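Long-range contacts in homospermidine synthase (Legionella pneumophila subsp. pneumophila str. Philadelphia 1, PDB 2PH5), which binds NAD and probably catalyses the formation of homospermidine as a homospermidine synthase: residues N14-L19 with F86-S91; A108-A113 with K150-T155. One frame throughout, in Å; residues are numbered along the deposited sequence.

Interaction 1: N14-L19 with F86-S91; sequences NRFVIL and FLIDVS. With NAD (nicotinamide-adenine-dinucleotide), chain C.
Ile18 and Ile88 face each other across two parallel strands, 16-19 and 86-89, at the centre of a Rossmann-type sheet. The side chain of Ile18 can be followed outward: CB lies 4.1 Å from CB of Ile88, CG1, anti to the backbone N, is 3.7 Å from CG2 of Val90, and CD1 stays beside the same methyl. Beta-branched residues suit such a place, since they favour extended backbone and pack side by side on the sheet face.

On the same face, CD2 of the Phe16 ring lies 3.6 Å from CB of Phe86, and the two rings meet obliquely, planes at 44°. Helix 391-408 packs on this face through Ile404. On the other face Leu19 takes the crowded chi1 position (81°); its CD2 lies over the backbone of Asp89 while CD1 approaches OG of Ser91.

Five backbone bonds join the strands, among them Val17 N to Phe86 O at 2.9 Å. At the strand's C-terminal end, OD2 of Asp89 accepts from Ser91 N, which makes an Asx turn, and also from Ser91 OG at 2.9 Å; its OD1 is held by Tyr110. Ser91 O accepts from O3D of NAD at 3.3 Å. The chemistry therefore divides along the strands: an apolar middle gives way to a polar C-terminal end, where a buried carboxylate, partnered on both oxygens, bonds to the turn whose Ser91 meets the cofactor.

Interaction 2: A108-A113 with K150-T155; sequences ALYINA and KTALIT. With NAD (nicotinamide-adenine-dinucleotide), chain C.
Thr151 O is approached by two groups: a water 2.8 Å away and, weakly, the backbone N of Tyr110 at 3.3 Å. The same water lies 2.8 Å from Ala108 O, so beside the weak bond it spans the two segments. Further along, Leu153 O accepts a hydrogen bond from Asn112 N at 3.1 Å, and CA of Ile111 adds a CA-H...O contact. That N lies nearly in line with the C=O (167°), but the bond is bent at the hydrogen (139°). One step back, Leu153 N donates to Tyr110 O, also at 3.1 Å. The alternation of donor and acceptor is that of a parallel pair, Tyr110 lying opposite Ala152 and Ile111 opposite Leu153.

The side chains of Ile111 and Leu153 run side by side and point the same way, CD1 of Ile111 lying 3.9 Å from CD2 of Leu153. CG1 of Ile111 (chi1 -175°) and CG of Leu153 are both anti to the backbone N, so both leave the strands in the same way; long aliphatic chains suit this buried face. On the opposite face the small CB of Ala152 leaves room for the Tyr110 ring, whose CD1 comes to 4.1 Å from it. The hydroxyl of that ring bonds to Asp89. At the C-terminal end, CB of Ala113 lies 3.4 Å from C2N of NAD, where a short side chain lets the nicotinamide come close to the backbone.

Around the pair, helix 96-106 covers the Tyr110 face through Leu99 and Ile100, while Met400 and Ile404 of helix 391-408 lie against Ile111. In the sheet, strand 109-112 is flanked by 86-89 and 152-153, and strand 415-416 follows beyond the latter.

How the interactions relate
From the N terminus, strand 16-19 opens the sheet, and the chain forms strands 43-47 and 62-65 before returning to strand 86-89, where interaction 1 closes a loop of 66 residues. Helix 96-106 then carries it over to strand 109-112. Interaction 2 closes a second loop, of 36 residues, at strand 152-153. The loops follow in series, neither nested nor crossed. The two contacts are joined because strands 86-89 and 109-112 are neighbours: Asp89 N lies 2.9 Å from Ile111 O, a probable hydrogen bond, and Phe86 packs against Leu109. Together they align four neighbouring strands of the sheet; the segments 86-91 and 108-113 touch the same NAD at their C-terminal ends.

Interaction 1: N14-L19 with F86-S91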
loop_
_atom_site.group_PDB
_atom_site.type_symbol
_atom_site.label_atom_id
_atom_site.label_comp_id
_atom_site.label_asym_id
_atom_site.label_seq_id
_atom_site.Cartn_x
_atom_site.Cartn_y
_atom_site.Cartn_z
ATOM N N ASN A 14 4.753 -27.155 39.763
ATOM C CA ASN A 14 5.323 -25.850 40.063
ATOM C C ASN A 14 4.448 -24.694 39.618
ATOM O O ASN A 14 3.235 -24.838 39.484
ATOM C CB ASN A 14 6.713 -25.742 39.450
ATOM C CG ASN A 14 7.742 -26.509 40.248
ATOM O OD1 ASN A 14 7.654 -27.728 40.384
ATOM N ND2 ASN A 14 8.718 -25.793 40.800
ATOM N N ARG A 15 5.052 -23.537 39.395
ATOM C CA ARG A 15 4.256 -22.395 38.988
ATOM C C ARG A 15 4.831 -21.711 37.772
ATOM O O ARG A 15 6.027 -21.793 37.509
ATOM C CB ARG A 15 4.126 -21.400 40.145
ATOM C CG ARG A 15 5.430 -20.829 40.626
ATOM C CD ARG A 15 5.697 -21.164 42.092
ATOM N NE ARG A 15 6.031 -19.966 42.867
ATOM C CZ ARG A 15 6.619 -19.980 44.059
ATOM N NH1 ARG A 15 6.950 -21.135 44.622
ATOM N NH2 ARG A 15 6.863 -18.839 44.693
ATOM N N PHE A 16 3.956 -21.058 37.019
ATOM C CA PHE A 16 4.359 -20.333 35.822
ATOM C C PHE A 16 4.335 -18.838 36.097
ATOM O O PHE A 16 3.285 -18.285 36.412
ATOM C CB PHE A 16 3.407 -20.636 34.665
ATOM C CG PHE A 16 3.672 -21.949 33.980
ATOM C CD1 PHE A 16 2.694 -22.940 33.941
ATOM C CD2 PHE A 16 4.885 -22.184 33.346
ATOM C CE1 PHE A 16 2.926 -24.144 33.276
ATOM C CE2 PHE A 16 5.123 -23.385 32.680
ATOM C CZ PHE A 16 4.142 -24.363 32.645
ATOM N N VAL A 17 5.487 -18.186 36.001
ATOM C CA VAL A 17 5.532 -16.744 36.204
ATOM C C VAL A 17 5.658 -16.105 34.825
ATOM O O VAL A 17 6.685 -16.236 34.163
ATOM C CB VAL A 17 6.757 -16.279 37.050
ATOM C CG1 VAL A 17 6.790 -14.748 37.107
ATOM C CG2 VAL A 17 6.685 -16.846 38.463
ATOM N N ILE A 18 4.615 -15.430 34.368
ATOM C CA ILE A 18 4.721 -14.797 33.071
ATOM C C ILE A 18 4.767 -13.282 33.219
ATOM O O ILE A 18 3.852 -12.671 33.780
ATOM C CB ILE A 18 3.562 -15.245 32.126
ATOM C CG1 ILE A 18 3.280 -14.141 31.105
ATOM C CG2 ILE A 18 2.348 -15.691 32.934
ATOM C CD1 ILE A 18 2.077 -14.396 30.248
ATOM N N LEU A 19 5.856 -12.672 32.758
ATOM C CA LEU A 19 5.947 -11.226 32.864
ATOM C C LEU A 19 5.611 -10.655 31.504
ATOM O O LEU A 19 6.145 -11.084 30.482
ATOM C CB LEU A 19 7.335 -10.755 33.321
ATOM C CG LEU A 19 8.431 -10.665 32.272
ATOM C CD1 LEU A 19 9.587 -9.834 32.798
ATOM C CD2 LEU A 19 8.873 -12.063 31.902
ATOM N N PHE A 86 8.985 -21.771 36.285
ATOM C CA PHE A 86 9.223 -21.397 34.900
ATOM C C PHE A 86 8.827 -19.950 34.629
ATOM O O PHE A 86 7.665 -19.573 34.790
ATOM C CB PHE A 86 8.430 -22.348 33.990
ATOM C CG PHE A 86 8.966 -22.462 32.586
ATOM C CD1 PHE A 86 8.879 -23.675 31.905
ATOM C CD2 PHE A 86 9.533 -21.369 31.934
ATOM C CE1 PHE A 86 9.348 -23.802 30.595
ATOM C CE2 PHE A 86 10.006 -21.482 30.620
ATOM C CZ PHE A 86 9.913 -22.702 29.951
ATOM N N LEU A 87 9.797 -19.138 34.223
ATOM C CA LEU A 87 9.521 -17.743 33.911
ATOM C C LEU A 87 9.275 -17.590 32.410
ATOM O O LEU A 87 10.207 -17.686 31.615
ATOM C CB LEU A 87 10.698 -16.851 34.331
ATOM C CG LEU A 87 10.637 -15.365 33.932
ATOM C CD1 LEU A 87 9.393 -14.726 34.518
ATOM C CD2 LEU A 87 11.871 -14.636 34.444
ATOM N N ILE A 88 8.022 -17.386 32.017
ATOM C CA ILE A 88 7.714 -17.197 30.605
ATOM C C ILE A 88 7.882 -15.702 30.342
ATOM O O ILE A 88 7.123 -14.885 30.855
ATOM C CB ILE A 88 6.272 -17.649 30.269
ATOM C CG1 ILE A 88 6.095 -19.122 30.626
ATOM C CG2 ILE A 88 6.000 -17.496 28.778
ATOM C CD1 ILE A 88 4.677 -19.611 30.480
ATOM N N ASP A 89 8.902 -15.351 29.562
ATOM C CA ASP A 89 9.200 -13.953 29.252
ATOM C C ASP A 89 8.543 -13.522 27.949
ATOM O O ASP A 89 8.973 -13.913 26.866
ATOM C CB ASP A 89 10.723 -13.767 29.163
ATOM C CG ASP A 89 11.147 -12.312 28.931
ATOM O OD1 ASP A 89 12.380 -12.063 28.921
ATOM O OD2 ASP A 89 10.274 -11.426 28.760
ATOM N N VAL A 90 7.490 -12.720 28.058
ATOM C CA VAL A 90 6.794 -12.222 26.880
ATOM C C VAL A 90 6.595 -10.708 27.036
ATOM O O VAL A 90 5.542 -10.159 26.691
ATOM C CB VAL A 90 5.423 -12.927 26.693
ATOM C CG1 VAL A 90 5.630 -14.404 26.392
ATOM C CG2 VAL A 90 4.574 -12.765 27.933
ATOM N N SER A 91 7.629 -10.052 27.566
ATOM C CA SER A 91 7.629 -8.608 27.806
ATOM C C SER A 91 8.461 -7.865 26.779
ATOM O O SER A 91 8.952 -8.446 25.817
ATOM C CB SER A 91 8.212 -8.291 29.188
ATOM O OG SER A 91 9.577 -8.684 29.263
HETATM P PA NAD C . 3.226 -6.020 23.710
HETATM O O1A NAD C . 3.855 -4.657 23.619
HETATM O O2A NAD C . 1.843 -6.190 23.185
HETATM O O5B NAD C . 3.242 -6.557 25.240
HETATM C C5B NAD C . 4.428 -6.465 26.026
HETATM C C4B NAD C . 4.020 -6.429 27.511
HETATM O O4B NAD C . 5.221 -6.294 28.240
HETATM C C3B NAD C . 3.120 -5.252 27.899
HETATM O O3B NAD C . 1.934 -5.726 28.541
HETATM C C2B NAD C . 3.970 -4.422 28.820
HETATM O O2B NAD C . 3.268 -3.733 29.830
HETATM C C1B NAD C . 5.011 -5.420 29.330
HETATM N N9A NAD C . 6.317 -4.853 29.686
HETATM C C8A NAD C . 6.887 -3.727 29.067
HETATM N N7A NAD C . 7.569 -2.969 29.949
HETATM C C5A NAD C . 7.443 -3.578 31.150
HETATM C C6A NAD C . 7.941 -3.250 32.410
HETATM N N6A NAD C . 8.709 -2.186 32.651
HETATM N N1A NAD C . 7.615 -4.100 33.458
HETATM C C2A NAD C . 6.832 -5.223 33.284
HETATM N N3A NAD C . 6.336 -5.572 32.050
HETATM C C4A NAD C . 6.658 -4.736 31.019
HETATM O O3 NAD C . 4.186 -6.966 22.881
HETATM P PN NAD C . 4.203 -8.548 22.610
HETATM O O1N NAD C . 4.382 -8.736 21.150
HETATM O O2N NAD C . 2.996 -9.148 23.282
HETATM O O5D NAD C . 5.550 -8.773 23.413
HETATM C C5D NAD C . 6.223 -9.996 23.577
HETATM C C4D NAD C . 7.331 -9.975 22.545
HETATM O O4D NAD C . 7.248 -11.138 21.766
HETATM C C3D NAD C . 8.456 -9.126 21.991
HETATM O O3D NAD C . 9.648 -9.280 22.744
HETATM C C2D NAD C . 8.573 -9.656 20.572
HETATM O O2D NAD C . 9.821 -9.420 19.986
HETATM C C1D NAD C . 8.209 -11.128 20.726
HETATM N N1N NAD C . 7.515 -11.767 19.583
HETATM C C2N NAD C . 8.071 -12.860 18.958
HETATM C C3N NAD C . 7.356 -13.444 17.891
HETATM C C7N NAD C . 7.872 -14.638 17.165
HETATM O O7N NAD C . 7.095 -15.144 16.153
HETATM N N7N NAD C . 9.008 -15.227 17.472
HETATM C C4N NAD C . 6.093 -12.919 17.467
HETATM C C5N NAD C . 5.563 -11.795 18.134
HETATM C C6N NAD C . 6.254 -11.217 19.182
#

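Interaction 2: A108-A113 with K150-T155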
loop_
_atom_site.group_PDB
_atom_site.type_symbol
_atom_site.label_atom_id
_atom_site.label_comp_id
_atom_site.label_asym_id
_atom_site.label_seq_id
_atom_site.Cartn_x
_atom_site.Cartn_y
_atom_site.Cartn_z
ATOM N N ALA A 108 15.313 -21.666 38.232
ATOM C CA ALA A 108 14.060 -21.701 37.470
ATOM C C ALA A 108 14.256 -21.714 35.948
ATOM O O ALA A 108 15.258 -21.213 35.434
ATOM C CB ALA A 108 13.180 -20.517 37.871
ATOM N N LEU A 109 13.301 -22.310 35.238
ATOM C CA LEU A 109 13.337 -22.393 33.779
ATOM C C LEU A 109 13.036 -21.028 33.170
ATOM O O LEU A 109 12.514 -20.136 33.838
ATOM C CB LEU A 109 12.292 -23.401 33.283
ATOM C CG LEU A 109 12.732 -24.839 32.995
ATOM C CD1 LEU A 109 14.067 -25.159 33.693
ATOM C CD2 LEU A 109 11.622 -25.778 33.434
ATOM N N TYR A 110 13.337 -20.864 31.893
ATOM C CA TYR A 110 13.079 -19.586 31.257
ATOM C C TYR A 110 12.930 -19.772 29.764
ATOM O O TYR A 110 13.542 -20.674 29.194
ATOM C CB TYR A 110 14.236 -18.620 31.548
ATOM C CG TYR A 110 14.207 -17.340 30.743
ATOM C CD1 TYR A 110 14.541 -17.336 29.385
ATOM C CD2 TYR A 110 13.873 -16.126 31.341
ATOM C CE1 TYR A 110 14.549 -16.161 28.645
ATOM C CE2 TYR A 110 13.879 -14.940 30.606
ATOM C CZ TYR A 110 14.223 -14.970 29.255
ATOM O OH TYR A 110 14.274 -13.804 28.526
ATOM N N ILE A 111 12.102 -18.927 29.152
ATOM C CA ILE A 111 11.871 -18.930 27.711
ATOM C C ILE A 111 11.472 -17.515 27.275
ATOM O O ILE A 111 10.994 -16.732 28.085
ATOM C CB ILE A 111 10.713 -19.884 27.309
ATOM C CG1 ILE A 111 10.586 -19.942 25.789
ATOM C CG2 ILE A 111 9.381 -19.368 27.840
ATOM C CD1 ILE A 111 9.656 -21.021 25.303
ATOM N N ASN A 112 11.698 -17.184 26.010
ATOM C CA ASN A 112 11.291 -15.895 25.480
ATOM C C ASN A 112 11.072 -16.043 23.991
ATOM O O ASN A 112 11.513 -17.023 23.377
ATOM C CB ASN A 112 12.319 -14.774 25.779
ATOM C CG ASN A 112 13.562 -14.812 24.873
ATOM O OD1 ASN A 112 14.457 -13.975 25.007
ATOM N ND2 ASN A 112 13.616 -15.771 23.959
ATOM N N ALA A 113 10.364 -15.081 23.414
ATOM C CA ALA A 113 10.099 -15.103 21.986
ATOM C C ALA A 113 11.043 -14.119 21.289
ATOM O O ALA A 113 11.001 -13.969 20.070
ATOM C CB ALA A 113 8.638 -14.744 21.729
ATOM N N LYS A 150 20.679 -24.153 34.322
ATOM C CA LYS A 150 19.258 -24.225 33.984
ATOM C C LYS A 150 18.966 -23.818 32.542
ATOM O O LYS A 150 19.587 -22.901 32.006
ATOM C CB LYS A 150 18.463 -23.368 34.971
ATOM C CG LYS A 150 18.201 -24.077 36.285
ATOM C CD LYS A 150 17.310 -25.270 36.028
ATOM C CE LYS A 150 17.100 -26.104 37.255
ATOM N NZ LYS A 150 16.226 -27.251 36.901
ATOM N N THR A 151 18.018 -24.512 31.920
ATOM C CA THR A 151 17.659 -24.251 30.529
ATOM C C THR A 151 16.969 -22.907 30.301
ATOM O O THR A 151 16.077 -22.507 31.048
ATOM C CB THR A 151 16.754 -25.374 29.972
ATOM O OG1 THR A 151 17.460 -26.616 30.029
ATOM C CG2 THR A 151 16.362 -25.092 28.529
ATOM N N ALA A 152 17.406 -22.218 29.257
ATOM C CA ALA A 152 16.841 -20.939 28.895
ATOM C C ALA A 152 16.705 -20.924 27.379
ATOM O O ALA A 152 17.682 -20.669 26.664
ATOM C CB ALA A 152 17.759 -19.809 29.362
ATOM N N LEU A 153 15.504 -21.234 26.899
ATOM C CA LEU A 153 15.209 -21.274 25.467
ATOM C C LEU A 153 14.941 -19.857 24.981
ATOM O O LEU A 153 13.998 -19.211 25.431
ATOM C CB LEU A 153 13.971 -22.146 25.211
ATOM C CG LEU A 153 13.675 -22.548 23.758
ATOM C CD1 LEU A 153 14.838 -23.368 23.212
ATOM C CD2 LEU A 153 12.384 -23.350 23.692
ATOM N N ILE A 154 15.766 -19.375 24.061
ATOM C CA ILE A 154 15.604 -18.017 23.562
ATOM C C ILE A 154 15.051 -17.909 22.146
ATOM O O ILE A 154 15.135 -18.850 21.358
ATOM C CB ILE A 154 16.942 -17.250 23.636
ATOM C CG1 ILE A 154 18.012 -17.992 22.826
ATOM C CG2 ILE A 154 17.368 -17.111 25.088
ATOM C CD1 ILE A 154 19.370 -17.298 22.797
ATOM N N THR A 155 14.483 -16.744 21.845
ATOM C CA THR A 155 13.901 -16.446 20.540
ATOM C C THR A 155 13.140 -17.630 19.978
ATOM O O THR A 155 13.361 -18.026 18.834
ATOM C CB THR A 155 14.985 -16.037 19.522
ATOM O OG1 THR A 155 15.974 -17.068 19.439
ATOM C CG2 THR A 155 15.664 -14.729 19.948
HETATM P PA NAD C . 3.226 -6.020 23.710
HETATM O O1A NAD C . 3.855 -4.657 23.619
HETATM O O2A NAD C . 1.843 -6.190 23.185
HETATM O O5B NAD C . 3.242 -6.557 25.240
HETATM C C5B NAD C . 4.428 -6.465 26.026
HETATM C C4B NAD C . 4.020 -6.429 27.511
HETATM O O4B NAD C . 5.221 -6.294 28.240
HETATM C C3B NAD C . 3.120 -5.252 27.899
HETATM O O3B NAD C . 1.934 -5.726 28.541
HETATM C C2B NAD C . 3.970 -4.422 28.820
HETATM O O2B NAD C . 3.268 -3.733 29.830
HETATM C C1B NAD C . 5.011 -5.420 29.330
HETATM N N9A NAD C . 6.317 -4.853 29.686
HETATM C C8A NAD C . 6.887 -3.727 29.067
HETATM N N7A NAD C . 7.569 -2.969 29.949
HETATM C C5A NAD C . 7.443 -3.578 31.150
HETATM C C6A NAD C . 7.941 -3.250 32.410
HETATM N N6A NAD C . 8.709 -2.186 32.651
HETATM N N1A NAD C . 7.615 -4.100 33.458
HETATM C C2A NAD C . 6.832 -5.223 33.284
HETATM N N3A NAD C . 6.336 -5.572 32.050
HETATM C C4A NAD C . 6.658 -4.736 31.019
HETATM O O3 NAD C . 4.186 -6.966 22.881
HETATM P PN NAD C . 4.203 -8.548 22.610
HETATM O O1N NAD C . 4.382 -8.736 21.150
HETATM O O2N NAD C . 2.996 -9.148 23.282
HETATM O O5D NAD C . 5.550 -8.773 23.413
HETATM C C5D NAD C . 6.223 -9.996 23.577
HETATM C C4D NAD C . 7.331 -9.975 22.545
HETATM O O4D NAD C . 7.248 -11.138 21.766
HETATM C C3D NAD C . 8.456 -9.126 21.991
HETATM O O3D NAD C . 9.648 -9.280 22.744
HETATM C C2D NAD C . 8.573 -9.656 20.572
HETATM O O2D NAD C . 9.821 -9.420 19.986
HETATM C C1D NAD C . 8.209 -11.128 20.726
HETATM N N1N NAD C . 7.515 -11.767 19.583
HETATM C C2N NAD C . 8.071 -12.860 18.958
HETATM C C3N NAD C . 7.356 -13.444 17.891
HETATM C C7N NAD C . 7.872 -14.638 17.165
HETATM O O7N NAD C . 7.095 -15.144 16.153
HETATM N N7N NAD C . 9.008 -15.227 17.472
HETATM C C4N NAD C . 6.093 -12.919 17.467
HETATM C C5N NAD C . 5.563 -11.795 18.134
HETATM C C6N NAD C . 6.254 -11.217 19.182
HETATM O O HOH W 1 16.524 -20.603 33.049
#